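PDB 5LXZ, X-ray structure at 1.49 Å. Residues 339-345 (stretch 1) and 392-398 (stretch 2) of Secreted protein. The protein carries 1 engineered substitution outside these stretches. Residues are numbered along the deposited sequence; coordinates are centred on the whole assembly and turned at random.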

# COMPACT_ATOMS: atom_id res chain seq x y z
N LYS A 339 0.70 -19.89 -9.43
CA LYS A 339 -0.37 -19.54 -8.47
C LYS A 339 -0.24 -20.34 -7.21
O LYS A 339 0.18 -21.52 -7.25
N VAL A 340 -0.59 -19.73 -6.10
CA VAL A 340 -0.61 -20.33 -4.79
C VAL A 340 -2.08 -20.51 -4.41
O VAL A 340 -2.81 -19.52 -4.30
N PRO A 341 -2.54 -21.78 -4.22
CA PRO A 341 -3.94 -22.07 -3.91
C PRO A 341 -4.32 -21.83 -2.45
O PRO A 341 -3.44 -21.56 -1.59
N GLY A 342 -5.60 -21.95 -2.17
CA GLY A 342 -6.08 -22.03 -0.82
C GLY A 342 -6.62 -20.78 -0.17
O GLY A 342 -7.10 -20.84 0.94
N MET A 343 -6.49 -19.63 -0.84
CA MET A 343 -6.94 -18.37 -0.29
C MET A 343 -8.47 -18.34 -0.04
O MET A 343 -9.25 -18.36 -0.98
N SER A 344 -8.85 -18.24 1.23
CA SER A 344 -10.24 -17.96 1.59
C SER A 344 -10.59 -16.56 1.24
O SER A 344 -9.73 -15.68 1.29
N ASP A 345 -11.85 -16.28 0.89
CA ASP A 345 -12.26 -14.88 0.58
C ASP A 345 -11.36 -14.31 -0.51
O ASP A 345 -10.88 -13.19 -0.41
N ASP A 392 4.78 -27.53 -1.80
CA ASP A 392 3.49 -27.16 -2.38
C ASP A 392 2.83 -26.11 -1.46
O ASP A 392 2.02 -26.44 -0.59
N PRO A 393 3.23 -24.84 -1.62
CA PRO A 393 2.68 -23.83 -0.72
C PRO A 393 1.21 -23.61 -0.93
O PRO A 393 0.72 -23.78 -2.05
N LYS A 394 0.53 -23.24 0.15
CA LYS A 394 -0.88 -22.94 0.09
C LYS A 394 -1.21 -22.00 1.23
O LYS A 394 -0.48 -21.93 2.23
N PHE A 395 -2.30 -21.28 1.05
CA PHE A 395 -2.92 -20.55 2.12
C PHE A 395 -3.81 -21.47 2.96
O PHE A 395 -4.53 -22.33 2.41
N VAL A 396 -3.76 -21.23 4.26
CA VAL A 396 -4.69 -21.84 5.23
C VAL A 396 -5.20 -20.73 6.09
O VAL A 396 -4.48 -19.76 6.37
N ASP A 397 -6.44 -20.83 6.54
CA ASP A 397 -6.99 -19.78 7.38
C ASP A 397 -6.24 -19.71 8.70
O ASP A 397 -5.88 -20.74 9.30
N GLY A 398 -6.00 -18.48 9.15
CA GLY A 398 -5.53 -18.20 10.51
C GLY A 398 -6.71 -17.81 11.37
O GLY A 398 -7.89 -18.04 11.04

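The two stretches run side by side in nearly the same direction, their end-to-end vectors 9° apart, and bury 435 Å² between them. One direct backbone hydrogen bond ties them: Phe 395 N donates to Pro 341 O over 2.9 Å, with an N-H...acceptor angle of 168°, close to linear. Pro 341 O also receives a CA-H...O contact from Lys 394 CA at 3.4 Å, where the 126° angle at the hydrogen indicates a much less directed approach.

The neighbouring carbonyls are not paired in this way. Gly 342 O and Phe 395 O lie 3.3 Å apart, but both are acceptors and no hydrogen bond can join them. Phe 395 O instead has a CA-H...O contact with Gly 342 CA, 3.6 Å away with 138° at the hydrogen. The lack of a side chain matters here: an ideal CB on Gly 342 would sit 2.4 Å from Phe 395 O, a clash, and the backbone angles of 99/-7 would also jam it against the carbonyl of Pro 341.

Phe 395 supplies the centre of the apolar packing. Its CA-to-CB bond points toward stretch 1, chi1 is m (-76°) and chi2 is -89°, and it loses 108 Å² to that stretch, the most of any residue in the contact. Met 343 starts sideways, yet its t, p, p rotamer brings the side-chain end nearer: CE stands 3.5 Å from the centroid of the Phe 395 ring and 13° off the ring normal, a CH-pi contact over one face. Met 343 SD lies over the face too, 4.5 Å from the centroid of the Phe 395 ring and 12° off the normal. Val 340, with chi1 t and pointing toward stretch 2, approaches the ring obliquely, its CG1 3.9 Å from Phe 395 CD2. Val 340 CG2 reaches Pro 393 CG at 4.2 Å. Lys 394 leaves sideways and its end leads away, so its amine takes no part in the contact.

At the far end the pairing is polar. Ser 344 points toward stretch 2 with chi1 m (-69°), and its OG donates to Asp 397 OD1 over a short 2.6 Å. Asp 397, also chi1 m (-70°), starts sideways but ends nearer. Water 1 reinforces this link: it accepts from Ser 344 N at 3.0 Å and donates to Asp 397 OD1 at 2.8 Å. OD1 is thus satisfied by both the serine hydroxyl and the water, while Asp 397 OD2 is hydrogen-bonded elsewhere in the structure.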

# COMPACT_ATOMS: atom_id res chain seq x y z
CB LYS A 339 -1.71 -19.78 -9.15
CG LYS A 339 -1.91 -18.77 -10.27
CD LYS A 339 -3.18 -19.06 -11.05
CE LYS A 339 -3.49 -17.96 -12.06
NZ LYS A 339 -2.67 -18.11 -13.29
CB VAL A 340 0.18 -19.52 -3.73
CG1 VAL A 340 0.00 -20.06 -2.32
CG2 VAL A 340 1.67 -19.53 -4.07
CB PRO A 341 -4.01 -23.56 -4.22
CG PRO A 341 -2.69 -24.07 -3.82
CD PRO A 341 -1.73 -22.98 -4.22
CB MET A 343 -6.56 -17.21 -1.20
CG MET A 343 -7.08 -15.86 -0.73
SD MET A 343 -6.29 -15.19 0.73
CE MET A 343 -4.68 -14.72 0.03
CB SER A 344 -10.48 -18.18 3.04
OG SER A 344 -10.39 -19.56 3.33
CB ASP A 345 -12.32 -13.98 1.84
CG ASP A 345 -13.41 -14.42 2.80
OD1 ASP A 345 -14.35 -15.09 2.30
OD2 ASP A 345 -13.35 -14.02 3.96
CB ASP A 392 2.56 -28.38 -2.53
CG ASP A 392 2.95 -29.28 -3.70
OD1 ASP A 392 4.16 -29.32 -4.06
OD2 ASP A 392 2.04 -29.95 -4.27
CB PRO A 393 3.45 -22.57 -1.08
CG PRO A 393 3.81 -22.77 -2.50
CD PRO A 393 4.12 -24.22 -2.62
CB LYS A 394 -1.73 -24.19 0.20
CG LYS A 394 -1.59 -24.91 1.52
CD LYS A 394 -2.30 -26.25 1.61
CE LYS A 394 -1.95 -26.94 2.93
NZ LYS A 394 -2.16 -28.41 2.85
CB PHE A 395 -3.74 -19.39 1.61
CG PHE A 395 -2.91 -18.22 1.18
CD1 PHE A 395 -2.56 -17.23 2.11
CD2 PHE A 395 -2.55 -18.08 -0.14
CE1 PHE A 395 -1.83 -16.13 1.72
CE2 PHE A 395 -1.79 -16.96 -0.52
CZ PHE A 395 -1.47 -16.02 0.42
CB VAL A 396 -4.03 -22.93 6.09
CG1 VAL A 396 -3.51 -24.04 5.21
CG2 VAL A 396 -2.91 -22.39 6.92
CB ASP A 397 -8.49 -20.00 7.69
CG ASP A 397 -9.38 -19.81 6.50
OD1 ASP A 397 -8.88 -19.44 5.42
OD2 ASP A 397 -10.63 -20.00 6.64
O HOH W 1 -6.96 -19.25 3.37